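PDB 4GL6: DUF5037 domain-containing protein from Ruminococcus gnavus, which is of unknown function and belongs to the DUF5037 family of uncharacterised proteins. Local coordinates for residues N37-A42 against E55-P61; P50-F54 against Y99-G103; I92-N98 against I146-K152; W122-V126 against Y136-G140. One frame throughout, in Å; residues are numbered along the deposited sequence.

Contact 1 (N37-A42 against E55-P61)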
# COMPACT_ATOMS: atom_id res chain seq x y z
N ASN A 37 0.72 0.73 -28.65
CA ASN A 37 0.16 1.74 -27.78
C ASN A 37 -0.61 1.04 -26.66
O ASN A 37 -1.82 1.21 -26.49
CB ASN A 37 -0.70 2.72 -28.60
CG ASN A 37 -1.13 3.97 -27.81
OD1 ASN A 37 -0.51 4.35 -26.82
ND2 ASN A 37 -2.18 4.61 -28.29
N GLY A 38 0.13 0.23 -25.90
CA GLY A 38 -0.43 -0.46 -24.75
C GLY A 38 -0.78 0.46 -23.58
O GLY A 38 -0.60 1.68 -23.64
N ALA A 39 -1.28 -0.15 -22.51
CA ALA A 39 -1.65 0.58 -21.30
C ALA A 39 -0.46 1.34 -20.69
O ALA A 39 0.69 0.87 -20.77
CB ALA A 39 -2.23 -0.39 -20.27
N ILE A 40 -0.74 2.53 -20.13
CA ILE A 40 0.25 3.37 -19.46
C ILE A 40 0.02 3.21 -17.97
O ILE A 40 -1.09 3.49 -17.48
CB ILE A 40 0.10 4.86 -19.82
CG1 ILE A 40 0.30 5.09 -21.31
CG2 ILE A 40 1.15 5.69 -19.07
CD1 ILE A 40 -0.00 6.52 -21.73
N TYR A 41 1.06 2.79 -17.25
CA TYR A 41 1.04 2.60 -15.78
C TYR A 41 1.81 3.77 -15.14
O TYR A 41 3.02 3.84 -15.25
CB TYR A 41 1.59 1.22 -15.39
CG TYR A 41 0.79 0.07 -16.01
CD1 TYR A 41 -0.37 -0.43 -15.38
CD2 TYR A 41 1.18 -0.53 -17.23
CE1 TYR A 41 -1.09 -1.47 -15.95
CE2 TYR A 41 0.46 -1.57 -17.81
CZ TYR A 41 -0.68 -2.04 -17.17
OH TYR A 41 -1.41 -3.07 -17.75
N ALA A 42 1.09 4.65 -14.46
CA ALA A 42 1.61 5.87 -13.87
C ALA A 42 1.69 5.83 -12.34
O ALA A 42 0.68 5.55 -11.69
CB ALA A 42 0.68 7.02 -14.27
N GLU A 55 -0.58 3.78 -8.00
CA GLU A 55 -0.54 3.48 -9.43
C GLU A 55 -1.92 3.66 -10.06
O GLU A 55 -2.93 3.41 -9.43
CB GLU A 55 0.01 2.07 -9.69
CG GLU A 55 0.51 1.86 -11.11
CD GLU A 55 1.16 0.50 -11.30
OE1 GLU A 55 0.41 -0.51 -11.20
OE2 GLU A 55 2.39 0.44 -11.60
N GLY A 56 -1.91 4.15 -11.29
CA GLY A 56 -3.09 4.36 -12.12
C GLY A 56 -2.81 3.79 -13.50
O GLY A 56 -1.66 3.75 -13.94
N SER A 57 -3.86 3.38 -14.19
CA SER A 57 -3.79 2.72 -15.47
C SER A 57 -4.52 3.61 -16.50
O SER A 57 -5.68 3.95 -16.29
CB SER A 57 -4.44 1.35 -15.29
OG SER A 57 -4.11 0.48 -16.34
N TYR A 58 -3.83 4.04 -17.57
CA TYR A 58 -4.39 4.94 -18.61
C TYR A 58 -4.09 4.46 -20.04
O TYR A 58 -3.23 3.61 -20.25
CB TYR A 58 -3.84 6.39 -18.44
CG TYR A 58 -4.11 7.01 -17.09
CD1 TYR A 58 -3.27 6.77 -16.00
CD2 TYR A 58 -5.23 7.83 -16.87
CE1 TYR A 58 -3.53 7.33 -14.74
CE2 TYR A 58 -5.51 8.39 -15.61
CZ TYR A 58 -4.66 8.14 -14.54
OH TYR A 58 -4.90 8.67 -13.29
N PHE A 59 -4.83 5.01 -21.01
CA PHE A 59 -4.63 4.77 -22.45
C PHE A 59 -4.60 6.14 -23.11
O PHE A 59 -5.46 6.97 -22.82
CB PHE A 59 -5.74 3.88 -23.03
CG PHE A 59 -5.69 3.73 -24.53
CD1 PHE A 59 -4.83 2.81 -25.14
CD2 PHE A 59 -6.53 4.50 -25.36
CE1 PHE A 59 -4.81 2.67 -26.53
CE2 PHE A 59 -6.51 4.36 -26.75
CZ PHE A 59 -5.64 3.45 -27.33
N ASN A 60 -3.60 6.37 -23.97
CA ASN A 60 -3.40 7.64 -24.66
C ASN A 60 -3.62 7.41 -26.15
O ASN A 60 -2.78 6.76 -26.77
CB ASN A 60 -2.00 8.18 -24.39
CG ASN A 60 -1.76 9.54 -25.00
OD1 ASN A 60 -2.48 10.49 -24.72
ND2 ASN A 60 -0.75 9.64 -25.83
N PRO A 61 -4.72 7.95 -26.74
CA PRO A 61 -5.00 7.71 -28.17
C PRO A 61 -3.93 8.22 -29.15
O PRO A 61 -3.20 9.16 -28.83
CB PRO A 61 -6.34 8.40 -28.40
CG PRO A 61 -6.97 8.47 -27.05
CD PRO A 61 -5.84 8.70 -26.11
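Strand residues 40-42 and 55-59 pair as arms of an antiparallel beta hairpin, with loop residues 37-39 and 60-61 alongside: the strand segments approach to 4.7 Å with an angle of 153° between their directions. Four backbone bonds fix the register. Ile40 N to Tyr58 O (2.7 Å) and Tyr58 N to Ile40 O (2.8 Å) close one hydrogen-bonded pair; Ala42 N to Gly56 O (2.9 Å) and Gly56 N to Ala42 O (3.0 Å) close another, with the non-hydrogen-bonded pair Tyr41-Ser57 between them. Ile40 (m, t) extends CD1 to 3.7 Å from Asn60 CB. Tyr58, also m at chi1, leans its ring towards Ala42, with CE1 4.2 Å from Ala42 CB; an ideal CB on Gly56 would fall 2.9 Å from that same CE1, so the missing side chain makes room for the ring. On the Tyr41-Ser57 face, the m rotamer of Tyr41 sets its CE1 3.6 Å from Ser57 OG. At the Asn37 end of the pairing, Asn37 (t) donates ND2 to Asn60 O at 2.7 Å, and Phe59 (t), the last strand residue, starts away from the partner segment yet returns its ring edge, CE1 lying 3.3 Å from Asn37 O. Helix 6-18 covers the Ile40, Ala42 and Tyr58 face through Ile6, Ile10 and Leu14, and strands 22-28 and 69-70 flank the hairpin in the four-stranded antiparallel sheet.

Contact 2 (P50-F54 against Y99-G103)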
# COMPACT_ATOMS: atom_id res chain seq x y z
N PRO A 50 2.23 13.59 -0.22
CA PRO A 50 3.33 13.39 -1.15
C PRO A 50 4.29 12.23 -0.92
O PRO A 50 5.02 11.90 -1.84
CB PRO A 50 4.10 14.72 -1.04
CG PRO A 50 3.93 15.10 0.39
CD PRO A 50 2.57 14.60 0.80
N LYS A 51 4.30 11.63 0.27
CA LYS A 51 5.23 10.53 0.56
C LYS A 51 4.69 9.14 0.18
O LYS A 51 5.47 8.20 0.19
CB LYS A 51 5.61 10.53 2.04
CG LYS A 51 6.21 11.82 2.60
CD LYS A 51 7.68 12.05 2.24
CE LYS A 51 8.22 13.30 2.95
NZ LYS A 51 9.70 13.44 2.90
N HIS A 52 3.40 9.02 -0.17
CA HIS A 52 2.75 7.72 -0.47
C HIS A 52 2.17 7.59 -1.85
O HIS A 52 0.97 7.90 -2.08
CB HIS A 52 1.69 7.44 0.55
CG HIS A 52 2.25 7.23 1.91
ND1 HIS A 52 2.72 6.04 2.31
CD2 HIS A 52 2.46 8.12 2.95
CE1 HIS A 52 3.17 6.14 3.56
NE2 HIS A 52 3.02 7.42 3.95
N PRO A 53 2.97 7.10 -2.81
CA PRO A 53 2.48 7.03 -4.18
C PRO A 53 1.45 5.94 -4.45
O PRO A 53 1.32 5.01 -3.66
CB PRO A 53 3.75 6.78 -5.00
CG PRO A 53 4.67 6.10 -4.06
CD PRO A 53 4.35 6.57 -2.69
N PHE A 54 0.71 6.10 -5.54
CA PHE A 54 -0.28 5.12 -6.00
C PHE A 54 -0.24 4.98 -7.51
O PHE A 54 0.10 5.93 -8.21
CB PHE A 54 -1.68 5.50 -5.54
CG PHE A 54 -2.21 6.78 -6.11
CD1 PHE A 54 -1.85 8.00 -5.55
CD2 PHE A 54 -3.11 6.77 -7.19
CE1 PHE A 54 -2.35 9.19 -6.06
CE2 PHE A 54 -3.63 7.95 -7.70
CZ PHE A 54 -3.25 9.17 -7.14
N TYR A 99 9.67 5.18 10.58
CA TYR A 99 9.05 4.04 9.92
C TYR A 99 8.34 4.47 8.64
O TYR A 99 8.10 5.66 8.44
CB TYR A 99 8.01 3.37 10.85
CG TYR A 99 7.02 4.37 11.42
CD1 TYR A 99 5.91 4.79 10.69
CD2 TYR A 99 7.23 4.94 12.67
CE1 TYR A 99 5.02 5.73 11.20
CE2 TYR A 99 6.33 5.88 13.20
CZ TYR A 99 5.23 6.27 12.45
OH TYR A 99 4.36 7.20 12.96
N TYR A 100 8.00 3.50 7.81
CA TYR A 100 7.22 3.74 6.61
C TYR A 100 6.18 2.63 6.54
O TYR A 100 6.55 1.44 6.53
CB TYR A 100 8.11 3.76 5.37
CG TYR A 100 7.37 4.25 4.14
CD1 TYR A 100 6.55 3.39 3.39
CD2 TYR A 100 7.48 5.58 3.72
CE1 TYR A 100 5.87 3.83 2.26
CE2 TYR A 100 6.81 6.03 2.59
CZ TYR A 100 6.01 5.15 1.86
OH TYR A 100 5.33 5.58 0.75
N ILE A 101 4.90 3.01 6.50
CA ILE A 101 3.80 2.07 6.43
C ILE A 101 3.25 2.15 5.02
O ILE A 101 2.72 3.19 4.61
CB ILE A 101 2.70 2.41 7.44
CG1 ILE A 101 3.29 2.45 8.87
CG2 ILE A 101 1.57 1.40 7.33
CD1 ILE A 101 2.34 3.02 9.91
N GLN A 102 3.36 1.05 4.27
CA GLN A 102 2.88 0.97 2.89
C GLN A 102 1.65 0.05 2.78
O GLN A 102 1.76 -1.16 2.95
CB GLN A 102 3.99 0.44 2.00
CG GLN A 102 3.71 0.56 0.52
CD GLN A 102 4.70 -0.24 -0.29
OE1 GLN A 102 4.68 -1.47 -0.25
NE2 GLN A 102 5.53 0.44 -1.04
N GLY A 103 0.50 0.64 2.47
CA GLY A 103 -0.74 -0.11 2.29
C GLY A 103 -0.80 -0.65 0.87
O GLY A 103 -0.49 0.09 -0.06
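Backbone geometry separates the two segments: 99-103 is a beta strand, with phi/psi from -172/166 at Tyr99 to -84/136 at Gly103, whereas 50-54 is mostly the irregular end of the loop joining strands 40-46 and 54-59. This is therefore a loop-to-strand contact, between a beta-hairpin connection and an outermost strand of the mixed sheet. No backbone pairing occurs, since the nearest CA atoms, those of His52 and Gln102, are 7.5 Å apart, and only 167 Å² is buried. Side chains span the gap. Tyr100 (chi1 t) sends its hydroxyl into the loop, where OH donates to Lys51 O at 2.7 Å and lies 3.7 Å from Pro53 CD. The His52 ring sits obliquely against the Tyr100 ring, with centroids 4.6 Å apart and planes at 31°, and its CE1 is over one face of the tyrosine. Arg78 and Glu85 of helix 75-95 touch His52, and a glycerol, probably from the crystallisation liquor, lies about 3 Å from its side chain. The imidazole also reaches the strand backbone: His52 CE1 is 3.2 Å from Ile101 O.

Contact 3 (I92-N98 against I146-K152)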
# COMPACT_ATOMS: atom_id res chain seq x y z
N ILE A 92 1.98 1.28 15.27
CA ILE A 92 3.40 1.45 14.89
C ILE A 92 4.05 2.70 15.49
O ILE A 92 5.20 2.64 15.92
CB ILE A 92 3.61 1.44 13.34
CG1 ILE A 92 3.21 0.07 12.73
CG2 ILE A 92 5.06 1.76 12.95
CD1 ILE A 92 4.06 -1.13 13.14
N SER A 93 3.29 3.80 15.57
CA SER A 93 3.82 5.06 16.14
C SER A 93 4.16 4.99 17.61
O SER A 93 4.93 5.84 18.10
CB SER A 93 2.85 6.21 15.91
OG SER A 93 1.61 5.90 16.53
N GLN A 94 3.56 4.03 18.32
CA GLN A 94 3.84 3.79 19.74
C GLN A 94 5.03 2.83 19.92
O GLN A 94 5.65 2.80 20.97
CB GLN A 94 2.62 3.22 20.47
CG GLN A 94 1.37 4.09 20.45
CD GLN A 94 0.35 3.66 21.49
OE1 GLN A 94 0.40 4.11 22.64
NE2 GLN A 94 -0.59 2.81 21.10
N ALA A 95 5.34 2.04 18.88
CA ALA A 95 6.45 1.07 18.87
C ALA A 95 7.82 1.64 18.42
O ALA A 95 8.86 1.21 18.94
CB ALA A 95 6.08 -0.10 17.96
N ALA A 96 7.81 2.55 17.44
CA ALA A 96 9.05 3.19 16.90
C ALA A 96 8.84 4.66 16.49
O ALA A 96 7.70 5.09 16.38
CB ALA A 96 9.57 2.39 15.71
N GLU A 97 9.94 5.40 16.29
CA GLU A 97 9.87 6.83 15.89
C GLU A 97 9.87 6.99 14.37
O GLU A 97 9.05 7.73 13.84
CB GLU A 97 11.02 7.67 16.46
CG GLU A 97 11.14 7.67 17.97
CD GLU A 97 12.40 8.37 18.49
OE1 GLU A 97 12.96 9.23 17.78
OE2 GLU A 97 12.84 8.05 19.61
N ASN A 98 10.83 6.34 13.71
CA ASN A 98 10.96 6.35 12.24
C ASN A 98 10.47 5.05 11.63
O ASN A 98 10.85 3.96 12.07
CB ASN A 98 12.40 6.55 11.77
CG ASN A 98 12.76 7.98 11.62
OD1 ASN A 98 13.04 8.43 10.50
ND2 ASN A 98 12.70 8.74 12.72
N ILE A 146 10.41 -0.50 9.63
CA ILE A 146 10.77 0.21 10.86
C ILE A 146 12.28 0.41 10.98
O ILE A 146 13.05 -0.49 10.65
CB ILE A 146 10.32 -0.58 12.12
CG1 ILE A 146 8.80 -0.76 12.14
CG2 ILE A 146 10.76 0.14 13.39
CD1 ILE A 146 8.30 -1.61 13.29
N ASP A 147 12.67 1.60 11.47
CA ASP A 147 14.07 1.93 11.77
C ASP A 147 14.24 1.33 13.15
O ASP A 147 13.74 1.87 14.14
CB ASP A 147 14.29 3.45 11.77
CG ASP A 147 15.73 3.86 12.05
OD1 ASP A 147 16.50 3.05 12.60
OD2 ASP A 147 16.06 5.02 11.72
N ALA A 148 14.92 0.19 13.21
CA ALA A 148 15.12 -0.57 14.46
C ALA A 148 15.92 0.18 15.50
O ALA A 148 15.79 -0.12 16.67
CB ALA A 148 15.74 -1.94 14.17
N SER A 149 16.73 1.15 15.10
CA SER A 149 17.47 1.99 16.05
C SER A 149 16.56 2.91 16.89
O SER A 149 16.93 3.28 18.00
CB SER A 149 18.51 2.85 15.32
OG SER A 149 17.89 3.81 14.48
N THR A 150 15.38 3.22 16.36
CA THR A 150 14.43 4.14 16.97
C THR A 150 13.22 3.46 17.65
O THR A 150 12.13 4.03 17.61
CB THR A 150 13.93 5.14 15.89
OG1 THR A 150 13.07 4.46 14.97
CG2 THR A 150 15.11 5.78 15.15
N MSE A 151 13.40 2.27 18.25
CA MSE A 151 12.29 1.60 18.98
C MSE A 151 11.98 2.40 20.25
O MSE A 151 12.90 2.95 20.86
CB MSE A 151 12.62 0.16 19.41
CG MSE A 151 12.99 -0.81 18.33
SE MSE A 151 11.68 -1.09 16.95
CE MSE A 151 10.23 -1.91 17.99
N LYS A 152 10.71 2.43 20.66
CA LYS A 152 10.26 3.18 21.85
C LYS A 152 10.17 2.33 23.14
O LYS A 152 9.53 2.75 24.11
CB LYS A 152 8.92 3.90 21.55
CG LYS A 152 9.05 5.05 20.57
CD LYS A 152 7.78 5.89 20.43
CE LYS A 152 8.05 7.17 19.66
NZ LYS A 152 6.87 8.07 19.55
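The turn leaving helix 75-95 meets the end of strand 140-147, which here bends through an Asx turn: Asp147 OD1 accepts from Ser149 N at 3.1 Å. Following 92-98 in order, Ile92 lays its CD1 4.3 Å from Ile146 CD1, an apolar contact beside the sheet. Ser93 O receives a weak hydrogen bond from Lys152 NZ (3.3 Å), and Gln94 O packs 3.5 Å from Lys152 CB, so the lysine chain runs along the carbonyls of Ser93 and Gln94. Ala95 O makes the firmer link, accepting from Lys152 N at 2.8 Å with an angle of 170°. At Ala96 the backbone opens to phi/psi -145/165, and its CA comes to 4.2 Å from Met151 CA, the site of a single bridge; its CB meets Ile146 CG2 at 3.4 Å and the selenium SE of selenomethionine Met151 at 4.3 Å. Glu97 N then donates to Thr150 O (2.9 Å), while Glu97 CG touches Lys152 CE at 3.6 Å. Asn98 brings the chain to strand 99-104, and Asp147 N donating to Asn98 O (3.0 Å, 169°) joins it to the antiparallel neighbour in the mixed sheet. Phe187 of helix 184-194 touches both Asn98 and Asp147. Thr150 OG1 relays between the segments: it accepts from Asn98 N at 3.2 Å and donates to Asp147 O at 2.8 Å.

Contact 4 (W122-V126 against Y136-G140)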
# COMPACT_ATOMS: atom_id res chain seq x y z
N TRP A 122 -14.25 2.76 4.34
CA TRP A 122 -13.78 1.46 4.81
C TRP A 122 -14.91 0.48 5.10
O TRP A 122 -14.84 -0.67 4.67
CB TRP A 122 -12.89 1.63 6.03
CG TRP A 122 -12.16 0.39 6.35
CD1 TRP A 122 -12.48 -0.56 7.30
CD2 TRP A 122 -10.97 -0.12 5.70
NE1 TRP A 122 -11.59 -1.58 7.30
CE2 TRP A 122 -10.66 -1.39 6.36
CE3 TRP A 122 -10.16 0.33 4.68
CZ2 TRP A 122 -9.57 -2.15 6.00
CZ3 TRP A 122 -9.06 -0.45 4.33
CH2 TRP A 122 -8.77 -1.66 4.98
N LYS A 123 -15.95 0.94 5.78
CA LYS A 123 -17.11 0.09 6.08
C LYS A 123 -17.74 -0.58 4.83
O LYS A 123 -18.09 -1.76 4.87
CB LYS A 123 -18.17 0.84 6.90
CG LYS A 123 -18.69 2.14 6.30
CD LYS A 123 -20.09 2.52 6.83
CE LYS A 123 -20.66 3.72 6.09
NZ LYS A 123 -22.11 3.91 6.33
N ASN A 124 -17.85 0.16 3.72
CA ASN A 124 -18.41 -0.36 2.47
C ASN A 124 -17.50 -1.34 1.80
O ASN A 124 -17.95 -2.30 1.17
CB ASN A 124 -18.71 0.76 1.47
CG ASN A 124 -19.83 1.66 1.92
OD1 ASN A 124 -20.72 1.25 2.65
ND2 ASN A 124 -19.82 2.89 1.44
N TYR A 125 -16.20 -1.06 1.89
CA TYR A 125 -15.18 -1.91 1.31
C TYR A 125 -15.17 -3.28 1.99
O TYR A 125 -15.12 -4.30 1.32
CB TYR A 125 -13.82 -1.21 1.34
CG TYR A 125 -12.69 -2.06 0.82
CD1 TYR A 125 -12.72 -2.57 -0.48
CD2 TYR A 125 -11.57 -2.36 1.62
CE1 TYR A 125 -11.67 -3.36 -0.97
CE2 TYR A 125 -10.51 -3.15 1.13
CZ TYR A 125 -10.58 -3.65 -0.16
OH TYR A 125 -9.56 -4.40 -0.62
N VAL A 126 -15.19 -3.27 3.32
CA VAL A 126 -15.26 -4.49 4.14
C VAL A 126 -16.51 -5.30 3.82
O VAL A 126 -16.45 -6.53 3.74
CB VAL A 126 -15.21 -4.17 5.65
CG1 VAL A 126 -15.57 -5.39 6.51
CG2 VAL A 126 -13.84 -3.63 6.04
N TYR A 136 -14.81 -14.59 -0.10
CA TYR A 136 -14.21 -13.42 0.55
C TYR A 136 -12.99 -12.97 -0.25
O TYR A 136 -12.47 -13.69 -1.10
CB TYR A 136 -13.89 -13.68 2.03
CG TYR A 136 -12.99 -14.88 2.27
CD1 TYR A 136 -11.60 -14.78 2.21
CD2 TYR A 136 -13.53 -16.14 2.55
CE1 TYR A 136 -10.77 -15.89 2.42
CE2 TYR A 136 -12.70 -17.24 2.75
CZ TYR A 136 -11.33 -17.12 2.68
OH TYR A 136 -10.51 -18.20 2.90
N LYS A 137 -12.60 -11.73 0.01
CA LYS A 137 -11.47 -11.11 -0.60
C LYS A 137 -10.55 -10.62 0.52
O LYS A 137 -11.02 -10.06 1.52
CB LYS A 137 -11.91 -9.94 -1.47
CG LYS A 137 -10.75 -9.09 -2.00
CD LYS A 137 -11.19 -7.85 -2.78
CE LYS A 137 -10.04 -6.86 -2.96
NZ LYS A 137 -8.86 -7.44 -3.68
N THR A 138 -9.25 -10.83 0.33
CA THR A 138 -8.24 -10.31 1.21
C THR A 138 -8.32 -8.78 1.10
O THR A 138 -8.14 -8.23 0.01
CB THR A 138 -6.82 -10.77 0.82
OG1 THR A 138 -6.72 -12.18 0.95
CG2 THR A 138 -5.80 -10.12 1.71
N LEU A 139 -8.58 -8.12 2.22
CA LEU A 139 -8.72 -6.66 2.29
C LEU A 139 -7.48 -6.00 1.72
O LEU A 139 -7.57 -5.08 0.90
CB LEU A 139 -8.92 -6.20 3.74
CG LEU A 139 -10.22 -6.64 4.41
CD1 LEU A 139 -10.18 -6.18 5.85
CD2 LEU A 139 -11.47 -6.11 3.72
N GLY A 140 -6.34 -6.51 2.16
CA GLY A 140 -5.06 -6.07 1.63
C GLY A 140 -3.90 -6.54 2.48
O GLY A 140 -4.07 -7.37 3.39
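This is a local helix-to-loop contact, in which the first turn of helix 122-129 receives the loop that returns from that helix to strand 140-147. The segments bury 238 Å², and their nearest CA atoms, Val126 and Leu139, are 7.1 Å apart, so side chains make the junction. Leu139 (m, t) is the centre of it, with 99 Å² covered. Its CD1 lies 4.1 Å from Trp122 CZ2, and its CD2 lies 4.0 Å from Tyr125 CE2 and 4.1 Å from Val126 CG2. Trp122, Tyr125 and Val126 stand three and four positions apart on a regular helix, as the Val126 N to Trp122 O bond of 3.0 Å confirms, and hence all three can reach Leu139 from the same side of the helix. Tyr125, with chi1 t, extends its ring past the leucine; its OH donates to Leu139 O at 2.6 Å and comes to 3.4 Å from Lys137 CE. Two polar ends are bonded outside the segments: Trp122 NE1 to Leu171 O and Lys137 NZ to Ile106 O. Leu80 of helix 75-95 touches both Trp122 and Tyr125, extending the apolar cluster. The arrangement is a helix-loop-strand connection, with a leucine of the loop leading into strand 140-147 packed against the i, i+3, i+4 face of the preceding helix and a tyrosine hydroxyl bonded to the loop backbone.

Contact 1 belongs to the antiparallel sheet, and contact 3 lies where strand 99-104 of the mixed sheet begins and strand 140-147 ends, 38 Å away between centres and on the opposite side of the chain's centre. Contact 2 bridges these regions: its loop runs directly into strand 54-59 of contact 1 (centres 22 Å apart), while its strand 99-104 follows the helix of contact 3 (16 Å). Contacts 2 and 3 touch, Tyr99 CG lying 3.6 Å from Ile92 CG2. Along the chain, contact 2 crosses both 1 and 3, whereas contact 4, joining helix 122-129 to the loop leading into strand 140-147, falls between the two segments of contact 3, 28 Å from it. Contact 2 thus joins a hairpin loop of the antiparallel sheet to an outer strand of the mixed sheet.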